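PDB 5C82: nourseothricin acetyltransferase from Streptomyces noursei, which probably transfers an acetyl group from acetyl-CoA to the streptothricin antibiotic nourseothricin, which would account for antibiotic resistance. Local coordinates for residues A[32-37]-A[149-154]; A[142-147]-A[183-188]; A[167-172]-A[179-184]. The protein carries 1 engineered substitution. One frame throughout, in Å; residues are numbered along the deposited sequence.

Overall arrangement
Contact 2 is the most buried of the three, a regular antiparallel strand pair with six backbone hydrogen bonds inside the large mixed sheet. Contact 3 continues that sheet on the other side of strand 182-188, at a hairpin whose outer strand meets the second subunit; here two backbone bonds give way to ordered water and polar side chains. Contact 1 is partly buried, sets the separate three-stranded sheet against the start of helix 151-158, and is held by van der Waals contacts, with threonine oxygens lying against alanine and proline carbons. Contacts 2 and 3 share Leu183 and Tyr184 and are joined by Thr147 and Glu180. Ile154 of contact 1 packs on Val146 and Leu183, linking the helix to both.

Contact 1: residues A[32-37]-A[149-154]; sequences TDTVFR and VNAPAI
The capped start of helix 151-158 packs against strand 34-40 through Ala151, whose CB points at the strand and lies 3.2 Å from Thr34 OG1. The hydroxyl rests on the methyl group by van der Waals contact and makes its hydrogen bond to Glu49 on the neighbouring strand. Beside it, Thr32 lies against the proline ring at the first helical turn, OG1 standing 3.6 Å from Pro152 CD. The same OG1, anti to its own backbone N (chi1 -178°), donates to Thr34 O at 2.7 Å, in the carbonyl plane and on a lone pair; this bond spans the corner at Asp33, where the chain leaves one strand for the next. In the GNAT fold this helix follows the strand at the splayed centre of the main sheet, here strand 141-147, and the contact joins it to the smaller three-stranded sheet. Asn150 is the N-cap, its OD1 accepting a weak bond from Ala153 N at 3.3 Å. Just before the cap, Val35 CG1 sits 3.7 Å from Val149 CA, while Thr32 CG2 reaches Val149 O. Phe36 turns the edge of its ring to Ala151 CA, and its CE1 comes within 3.8 Å of Ile154 CG2 as the two side chains slide past each other in opposite directions. Beyond the ring, Ile154 leans on Val146 of the main sheet.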
loop_
_atom_site.group_PDB
_atom_site.type_symbol
_atom_site.label_atom_id
_atom_site.label_comp_id
_atom_site.label_asym_id
_atom_site.label_seq_id
_atom_site.Cartn_x
_atom_site.Cartn_y
_atom_site.Cartn_z
ATOM N N THR A 32 -5.212 -16.941 -18.300
ATOM C CA THR A 32 -5.423 -15.713 -19.051
ATOM C C THR A 32 -4.573 -15.671 -20.321
ATOM O O THR A 32 -3.430 -16.117 -20.311
ATOM C CB THR A 32 -5.233 -14.477 -18.125
ATOM O OG1 THR A 32 -5.477 -13.273 -18.861
ATOM C CG2 THR A 32 -3.859 -14.434 -17.437
ATOM N N ASP A 33 -5.150 -15.116 -21.406
ATOM C CA ASP A 33 -4.504 -14.958 -22.717
ATOM C C ASP A 33 -3.791 -13.598 -22.797
ATOM O O ASP A 33 -3.102 -13.329 -23.782
ATOM C CB ASP A 33 -5.559 -15.059 -23.847
ATOM C CG ASP A 33 -6.319 -16.370 -23.922
ATOM O OD1 ASP A 33 -5.668 -17.431 -24.054
ATOM O OD2 ASP A 33 -7.567 -16.334 -23.902
ATOM N N THR A 34 -3.977 -12.727 -21.777
ATOM C CA THR A 34 -3.380 -11.371 -21.737
ATOM C C THR A 34 -2.933 -11.033 -20.317
ATOM O O THR A 34 -3.373 -11.687 -19.380
ATOM C CB THR A 34 -4.345 -10.253 -22.241
ATOM O OG1 THR A 34 -5.405 -10.089 -21.317
ATOM C CG2 THR A 34 -4.921 -10.498 -23.626
ATOM N N VAL A 35 -2.055 -10.016 -20.168
ATOM C CA VAL A 35 -1.559 -9.495 -18.885
ATOM C C VAL A 35 -1.387 -7.997 -19.069
ATOM O O VAL A 35 -1.271 -7.526 -20.204
ATOM C CB VAL A 35 -0.228 -10.149 -18.334
ATOM C CG1 VAL A 35 -0.376 -11.654 -18.080
ATOM C CG2 VAL A 35 0.985 -9.849 -19.233
ATOM N N PHE A 36 -1.374 -7.247 -17.973
ATOM C CA PHE A 36 -1.096 -5.817 -18.056
ATOM C C PHE A 36 0.370 -5.695 -17.710
ATOM O O PHE A 36 0.787 -6.089 -16.609
ATOM C CB PHE A 36 -1.990 -4.986 -17.133
ATOM C CG PHE A 36 -3.387 -4.763 -17.682
ATOM C CD1 PHE A 36 -4.382 -5.722 -17.512
ATOM C CD2 PHE A 36 -3.716 -3.571 -18.335
ATOM C CE1 PHE A 36 -5.678 -5.505 -18.000
ATOM C CE2 PHE A 36 -5.010 -3.351 -18.817
ATOM C CZ PHE A 36 -5.990 -4.314 -18.635
ATOM N N ARG A 37 1.166 -5.322 -18.721
ATOM C CA ARG A 37 2.605 -5.129 -18.593
ATOM C C ARG A 37 2.782 -3.758 -17.988
ATOM O O ARG A 37 2.162 -2.784 -18.444
ATOM C CB ARG A 37 3.306 -5.203 -19.973
ATOM C CG ARG A 37 4.838 -5.077 -19.892
ATOM C CD ARG A 37 5.483 -5.256 -21.248
ATOM N NE ARG A 37 5.472 -6.659 -21.673
ATOM C CZ ARG A 37 5.646 -7.068 -22.927
ATOM N NH1 ARG A 37 5.834 -6.186 -23.903
ATOM N NH2 ARG A 37 5.615 -8.362 -23.217
ATOM N N VAL A 149 -0.997 -9.590 -13.669
ATOM C CA VAL A 149 -1.233 -10.744 -14.547
ATOM C C VAL A 149 -2.706 -11.155 -14.564
ATOM O O VAL A 149 -3.126 -11.846 -15.502
ATOM C CB VAL A 149 -0.291 -11.939 -14.292
ATOM C CG1 VAL A 149 1.167 -11.553 -14.576
ATOM C CG2 VAL A 149 -0.468 -12.536 -12.895
ATOM N N ASN A 150 -3.503 -10.697 -13.553
ATOM C CA ASN A 150 -4.936 -10.996 -13.503
ATOM C C ASN A 150 -5.767 -10.046 -14.398
ATOM O O ASN A 150 -6.656 -9.362 -13.905
ATOM C CB ASN A 150 -5.471 -11.059 -12.054
ATOM C CG ASN A 150 -6.690 -11.953 -11.875
ATOM O OD1 ASN A 150 -7.387 -12.307 -12.813
ATOM N ND2 ASN A 150 -6.985 -12.352 -10.655
ATOM N N ALA A 151 -5.504 -10.045 -15.729
ATOM C CA ALA A 151 -6.267 -9.237 -16.716
ATOM C C ALA A 151 -7.824 -9.436 -16.587
ATOM O O ALA A 151 -8.537 -8.439 -16.601
ATOM C CB ALA A 151 -5.803 -9.542 -18.142
ATOM N N PRO A 152 -8.364 -10.672 -16.392
ATOM C CA PRO A 152 -9.831 -10.815 -16.227
ATOM C C PRO A 152 -10.446 -10.168 -14.976
ATOM O O PRO A 152 -11.573 -9.708 -15.042
ATOM C CB PRO A 152 -10.040 -12.342 -16.204
ATOM C CG PRO A 152 -8.783 -12.913 -16.894
ATOM C CD PRO A 152 -7.706 -12.003 -16.383
ATOM N N ALA A 153 -9.752 -10.187 -13.826
ATOM C CA ALA A 153 -10.264 -9.555 -12.613
ATOM C C ALA A 153 -10.166 -8.062 -12.794
ATOM O O ALA A 153 -11.095 -7.367 -12.406
ATOM C CB ALA A 153 -9.464 -9.984 -11.395
ATOM N N ILE A 154 -9.071 -7.578 -13.431
ATOM C CA ILE A 154 -8.844 -6.152 -13.691
ATOM C C ILE A 154 -9.995 -5.593 -14.533
ATOM O O ILE A 154 -10.596 -4.594 -14.152
ATOM C CB ILE A 154 -7.433 -5.855 -14.290
ATOM C CG1 ILE A 154 -6.333 -6.125 -13.239
ATOM C CG2 ILE A 154 -7.345 -4.407 -14.810
ATOM C CD1 ILE A 154 -4.937 -6.432 -13.808
#

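Contact 2: residues A[142-147]-A[183-188]; sequences LWLEVT and LYMSMP
Trp143 and Tyr184 form the tight part of this strand pair: Trp143 CZ2 lies over one face of the phenol, offset toward its rim, only 3.2 Å from Tyr184 CD1. The two ring planes are inclined at 43°, an oblique meeting. Glu145 closes in from another direction, its CG 3.4 Å from Tyr184 CE1 near the ring plane, while its OE2 is hydrogen-bonded to Tyr172 OH. This face of the sheet is covered further by the second subunit, with Tyr184 packing on Tyr184 of that chain and Trp143 on its Asp168. Between the strands, six backbone bonds link Leu142, Leu144 and Val146 to Met187, Met185 and Leu183, the shortest at 2.8 Å, as from Leu142 N to Met187 O. Strand 182-188, the last in the chain, lies between strands 141-147 and 163-168, the 5-7-6 order of the GNAT sheet. On the opposite face, Val146 CG1 meets the selenium of Met185, a selenomethionine, at 4.2 Å, and helix 151-158 covers both. The backbone pairing stays regular to Met187, but the side chains there meet more sparsely and Pro188 is exposed to solvent. The partly exposed Met187, also a selenomethionine, lies side by side with Leu142 and touches it through its terminal methyl, CE 3.8 Å from Leu142 CD1.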
loop_
_atom_site.group_PDB
_atom_site.type_symbol
_atom_site.label_atom_id
_atom_site.label_comp_id
_atom_site.label_asym_id
_atom_site.label_seq_id
_atom_site.Cartn_x
_atom_site.Cartn_y
_atom_site.Cartn_z
ATOM N N LEU A 142 -13.861 2.454 -1.580
ATOM C CA LEU A 142 -13.515 1.029 -1.548
ATOM C C LEU A 142 -12.197 0.913 -2.274
ATOM O O LEU A 142 -11.916 1.674 -3.196
ATOM C CB LEU A 142 -14.575 0.176 -2.233
ATOM C CG LEU A 142 -15.783 -0.198 -1.374
ATOM C CD1 LEU A 142 -16.833 0.876 -1.455
ATOM C CD2 LEU A 142 -16.375 -1.548 -1.828
ATOM N N TRP A 143 -11.363 0.014 -1.821
ATOM C CA TRP A 143 -10.029 -0.120 -2.382
ATOM C C TRP A 143 -9.660 -1.574 -2.539
ATOM O O TRP A 143 -10.031 -2.388 -1.702
ATOM C CB TRP A 143 -9.028 0.592 -1.445
ATOM C CG TRP A 143 -7.587 0.574 -1.872
ATOM C CD1 TRP A 143 -6.935 1.532 -2.591
ATOM C CD2 TRP A 143 -6.609 -0.438 -1.568
ATOM N NE1 TRP A 143 -5.605 1.194 -2.736
ATOM C CE2 TRP A 143 -5.381 -0.019 -2.135
ATOM C CE3 TRP A 143 -6.657 -1.685 -0.910
ATOM C CZ2 TRP A 143 -4.199 -0.762 -1.996
ATOM C CZ3 TRP A 143 -5.486 -2.427 -0.784
ATOM C CH2 TRP A 143 -4.269 -1.950 -1.292
ATOM N N LEU A 144 -8.874 -1.895 -3.575
ATOM C CA LEU A 144 -8.394 -3.271 -3.718
ATOM C C LEU A 144 -7.032 -3.320 -4.387
ATOM O O LEU A 144 -6.610 -2.383 -5.068
ATOM C CB LEU A 144 -9.423 -4.198 -4.427
ATOM C CG LEU A 144 -9.780 -3.870 -5.891
ATOM C CD1 LEU A 144 -8.750 -4.505 -6.881
ATOM C CD2 LEU A 144 -11.188 -4.338 -6.211
ATOM N N GLU A 145 -6.381 -4.452 -4.216
ATOM C CA GLU A 145 -5.112 -4.794 -4.809
ATOM C C GLU A 145 -5.402 -5.963 -5.730
ATOM O O GLU A 145 -6.227 -6.815 -5.394
ATOM C CB GLU A 145 -4.150 -5.207 -3.708
ATOM C CG GLU A 145 -2.739 -5.477 -4.183
ATOM C CD GLU A 145 -2.473 -6.959 -4.275
ATOM O OE1 GLU A 145 -2.183 -7.588 -3.229
ATOM O OE2 GLU A 145 -2.601 -7.500 -5.395
ATOM N N VAL A 146 -4.738 -5.991 -6.910
ATOM C CA VAL A 146 -4.856 -7.059 -7.895
ATOM C C VAL A 146 -3.528 -7.214 -8.659
ATOM O O VAL A 146 -2.923 -6.213 -9.065
ATOM C CB VAL A 146 -6.099 -6.911 -8.821
ATOM C CG1 VAL A 146 -6.096 -5.600 -9.616
ATOM C CG2 VAL A 146 -6.260 -8.123 -9.741
ATOM N N THR A 147 -3.051 -8.464 -8.816
ATOM C CA THR A 147 -1.833 -8.703 -9.583
ATOM C C THR A 147 -2.063 -8.291 -11.038
ATOM O O THR A 147 -3.150 -8.506 -11.584
ATOM C CB THR A 147 -1.308 -10.139 -9.440
ATOM O OG1 THR A 147 -0.188 -10.257 -10.312
ATOM C CG2 THR A 147 -2.357 -11.216 -9.823
ATOM N N LEU A 183 -1.391 -3.972 -8.446
ATOM C CA LEU A 183 -2.125 -2.843 -9.011
ATOM C C LEU A 183 -3.212 -2.464 -8.027
ATOM O O LEU A 183 -3.879 -3.346 -7.448
ATOM C CB LEU A 183 -2.723 -3.136 -10.398
ATOM C CG LEU A 183 -1.786 -3.621 -11.519
ATOM C CD1 LEU A 183 -2.575 -3.819 -12.799
ATOM C CD2 LEU A 183 -0.550 -2.669 -11.744
ATOM N N TYR A 184 -3.371 -1.153 -7.822
ATOM C CA TYR A 184 -4.340 -0.616 -6.878
ATOM C C TYR A 184 -5.521 0.024 -7.579
ATOM O O TYR A 184 -5.336 0.752 -8.550
ATOM C CB TYR A 184 -3.649 0.340 -5.890
ATOM C CG TYR A 184 -2.538 -0.313 -5.080
ATOM C CD1 TYR A 184 -2.627 -1.642 -4.681
ATOM C CD2 TYR A 184 -1.458 0.435 -4.609
ATOM C CE1 TYR A 184 -1.644 -2.226 -3.891
ATOM C CE2 TYR A 184 -0.461 -0.148 -3.829
ATOM C CZ TYR A 184 -0.554 -1.483 -3.485
ATOM O OH TYR A 184 0.394 -2.078 -2.689
HETATM N N MSE A 185 -6.753 -0.341 -7.154
HETATM C CA MSE A 185 -7.969 0.211 -7.762
HETATM C C MSE A 185 -8.921 0.690 -6.694
HETATM O O MSE A 185 -9.024 0.088 -5.621
HETATM C CB MSE A 185 -8.653 -0.796 -8.716
HETATM C CG MSE A 185 -7.714 -1.369 -9.801
HETATM SE SE MSE A 185 -8.612 -2.579 -10.997
HETATM C CE MSE A 185 -9.657 -1.223 -12.106
ATOM N N SER A 186 -9.599 1.792 -6.966
ATOM C CA SER A 186 -10.524 2.330 -5.993
ATOM C C SER A 186 -11.834 2.745 -6.627
ATOM O O SER A 186 -11.913 2.973 -7.835
ATOM C CB SER A 186 -9.909 3.496 -5.226
ATOM O OG SER A 186 -9.670 4.592 -6.095
HETATM N N MSE A 187 -12.850 2.879 -5.772
HETATM C CA MSE A 187 -14.175 3.331 -6.145
HETATM C C MSE A 187 -14.678 4.227 -5.035
HETATM O O MSE A 187 -14.630 3.771 -3.892
HETATM C CB MSE A 187 -15.103 2.114 -6.250
HETATM C CG MSE A 187 -16.395 2.417 -6.858
HETATM SE SE MSE A 187 -17.441 0.808 -6.934
HETATM C CE MSE A 187 -18.062 0.658 -5.076
ATOM N N PRO A 188 -15.240 5.439 -5.314
ATOM C CA PRO A 188 -15.868 6.211 -4.227
ATOM C C PRO A 188 -17.086 5.436 -3.702
ATOM O O PRO A 188 -17.755 4.733 -4.470
ATOM C CB PRO A 188 -16.292 7.523 -4.902
ATOM C CG PRO A 188 -16.364 7.231 -6.339
ATOM C CD PRO A 188 -15.407 6.107 -6.619
#

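Contact 3: residues A[167-172]-A[179-184]; sequences LDTALY and GEQALY
The beta hairpin formed by the last two strands of the GNAT sheet opens here into its connecting loop, and Asp168 and Ala182 make its last bridge, an antiparallel hydrogen-bonded pair. Asp168 N donates to Ala182 O and Ala182 N returns the bond to Asp168 O, each at 2.9 Å. Leu167 and Leu183 form the adjacent non-hydrogen-bonded pair. From Asp168 the chain curls into a type I turn that ends at Leu171. Within it Asp168 OD1 accepts from Ala170 N at 2.9 Å, an Asx turn, the donor lying above the carboxylate plane. The turn brings Leu171 CD2 to 3.6 Å from Ala182 CB. Just after it, the Tyr172 ring turns its edge to Glu180 O. Asp168 CB also packs 3.4 Å from Tyr184 OH. Past the bridge the strands part and water takes over. One molecule donates to Thr169 O and to Glu180 O, at 2.6 Å in the latter case, and accepts from Tyr172 N; a second accepts from Gln181 NE2 at 2.8 Å and gives a weak bond to Thr169 O. The Gln181 side chain bends at chi2 (72°), and NE2 also donates to Gly179 O. Glu180 OE1 is hydrogen-bonded to Thr147 OG1, tying the loop to strand 141-147. Leu167 and Asp168 pair in turn with a strand of the second subunit, so the sheet runs on across the dimer. Asp168 OD1 is engaged by the turn and OD2 in a salt bridge to Arg105 of the second subunit, so one carboxylate serves both the turn and the subunit interface, and it is probably ionised.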
loop_
_atom_site.group_PDB
_atom_site.type_symbol
_atom_site.label_atom_id
_atom_site.label_comp_id
_atom_site.label_asym_id
_atom_site.label_seq_id
_atom_site.Cartn_x
_atom_site.Cartn_y
_atom_site.Cartn_z
ATOM N N LEU A 167 -0.265 1.683 -7.742
ATOM C CA LEU A 167 0.418 0.407 -7.908
ATOM C C LEU A 167 1.617 0.316 -6.974
ATOM O O LEU A 167 2.060 1.340 -6.456
ATOM C CB LEU A 167 0.867 0.188 -9.387
ATOM C CG LEU A 167 2.079 0.984 -9.937
ATOM C CD1 LEU A 167 2.630 0.336 -11.178
ATOM C CD2 LEU A 167 1.686 2.358 -10.369
ATOM N N ASP A 168 2.144 -0.897 -6.777
ATOM C CA ASP A 168 3.393 -1.142 -6.042
ATOM C C ASP A 168 4.143 -2.254 -6.770
ATOM O O ASP A 168 3.799 -3.432 -6.636
ATOM C CB ASP A 168 3.187 -1.461 -4.544
ATOM C CG ASP A 168 4.497 -1.521 -3.727
ATOM O OD1 ASP A 168 5.600 -1.538 -4.340
ATOM O OD2 ASP A 168 4.422 -1.560 -2.502
ATOM N N THR A 169 5.201 -1.875 -7.497
ATOM C CA THR A 169 6.014 -2.805 -8.286
ATOM C C THR A 169 6.906 -3.695 -7.440
ATOM O O THR A 169 7.501 -4.650 -7.949
ATOM C CB THR A 169 6.871 -2.024 -9.331
ATOM O OG1 THR A 169 7.772 -1.165 -8.636
ATOM C CG2 THR A 169 6.028 -1.231 -10.325
ATOM N N ALA A 170 7.044 -3.355 -6.159
ATOM C CA ALA A 170 7.938 -4.050 -5.241
ATOM C C ALA A 170 7.217 -4.984 -4.269
ATOM O O ALA A 170 7.890 -5.749 -3.583
ATOM C CB ALA A 170 8.764 -3.014 -4.481
ATOM N N LEU A 171 5.851 -4.936 -4.212
ATOM C CA LEU A 171 5.022 -5.742 -3.302
ATOM C C LEU A 171 5.335 -7.231 -3.316
ATOM O O LEU A 171 5.331 -7.842 -2.245
ATOM C CB LEU A 171 3.490 -5.533 -3.475
ATOM C CG LEU A 171 2.656 -5.989 -2.214
ATOM C CD1 LEU A 171 2.929 -5.094 -0.945
ATOM C CD2 LEU A 171 1.153 -6.100 -2.501
ATOM N N TYR A 172 5.613 -7.803 -4.499
ATOM C CA TYR A 172 5.869 -9.235 -4.646
ATOM C C TYR A 172 7.329 -9.647 -4.732
ATOM O O TYR A 172 7.593 -10.819 -5.037
ATOM C CB TYR A 172 5.108 -9.783 -5.861
ATOM C CG TYR A 172 3.615 -9.588 -5.762
ATOM C CD1 TYR A 172 2.894 -10.106 -4.690
ATOM C CD2 TYR A 172 2.911 -8.945 -6.775
ATOM C CE1 TYR A 172 1.513 -9.940 -4.600
ATOM C CE2 TYR A 172 1.531 -8.780 -6.702
ATOM C CZ TYR A 172 0.840 -9.255 -5.599
ATOM O OH TYR A 172 -0.520 -9.113 -5.535
ATOM N N GLY A 179 8.118 -10.863 -10.075
ATOM C CA GLY A 179 7.956 -10.592 -11.504
ATOM C C GLY A 179 6.606 -9.974 -11.820
ATOM O O GLY A 179 6.426 -9.411 -12.900
ATOM N N GLU A 180 5.648 -10.061 -10.862
ATOM C CA GLU A 180 4.329 -9.437 -10.944
ATOM C C GLU A 180 4.338 -8.120 -10.158
ATOM O O GLU A 180 5.203 -7.909 -9.304
ATOM C CB GLU A 180 3.238 -10.373 -10.405
ATOM C CG GLU A 180 3.102 -11.676 -11.181
ATOM C CD GLU A 180 2.340 -12.767 -10.456
ATOM O OE1 GLU A 180 1.319 -12.464 -9.795
ATOM O OE2 GLU A 180 2.759 -13.941 -10.571
ATOM N N GLN A 181 3.394 -7.215 -10.455
ATOM C CA GLN A 181 3.320 -5.931 -9.737
ATOM C C GLN A 181 1.940 -5.845 -9.113
ATOM O O GLN A 181 0.965 -6.384 -9.676
ATOM C CB GLN A 181 3.561 -4.729 -10.680
ATOM C CG GLN A 181 4.967 -4.709 -11.375
ATOM C CD GLN A 181 5.114 -5.755 -12.454
ATOM O OE1 GLN A 181 4.237 -5.919 -13.328
ATOM N NE2 GLN A 181 6.164 -6.565 -12.354
ATOM N N ALA A 182 1.845 -5.197 -7.952
ATOM C CA ALA A 182 0.525 -5.038 -7.337
ATOM C C ALA A 182 -0.170 -3.820 -7.975
ATOM O O ALA A 182 0.439 -2.777 -8.102
ATOM C CB ALA A 182 0.666 -4.855 -5.834
ATOM N N LEU A 183 -1.391 -3.972 -8.446
ATOM C CA LEU A 183 -2.125 -2.843 -9.011
ATOM C C LEU A 183 -3.212 -2.464 -8.027
ATOM O O LEU A 183 -3.879 -3.346 -7.448
ATOM C CB LEU A 183 -2.723 -3.136 -10.398
ATOM C CG LEU A 183 -1.786 -3.621 -11.519
ATOM C CD1 LEU A 183 -2.575 -3.819 -12.799
ATOM C CD2 LEU A 183 -0.550 -2.669 -11.744
ATOM N N TYR A 184 -3.371 -1.153 -7.822
ATOM C CA TYR A 184 -4.340 -0.616 -6.878
ATOM C C TYR A 184 -5.521 0.024 -7.579
ATOM O O TYR A 184 -5.336 0.752 -8.550
ATOM C CB TYR A 184 -3.649 0.340 -5.890
ATOM C CG TYR A 184 -2.538 -0.313 -5.080
ATOM C CD1 TYR A 184 -2.627 -1.642 -4.681
ATOM C CD2 TYR A 184 -1.458 0.435 -4.609
ATOM C CE1 TYR A 184 -1.644 -2.226 -3.891
ATOM C CE2 TYR A 184 -0.461 -0.148 -3.829
ATOM C CZ TYR A 184 -0.554 -1.483 -3.485
ATOM O OH TYR A 184 0.394 -2.078 -2.689
HETATM O O HOH W 1 8.301 -6.575 -10.539
HETATM O O HOH W 2 6.407 -7.018 -7.167
#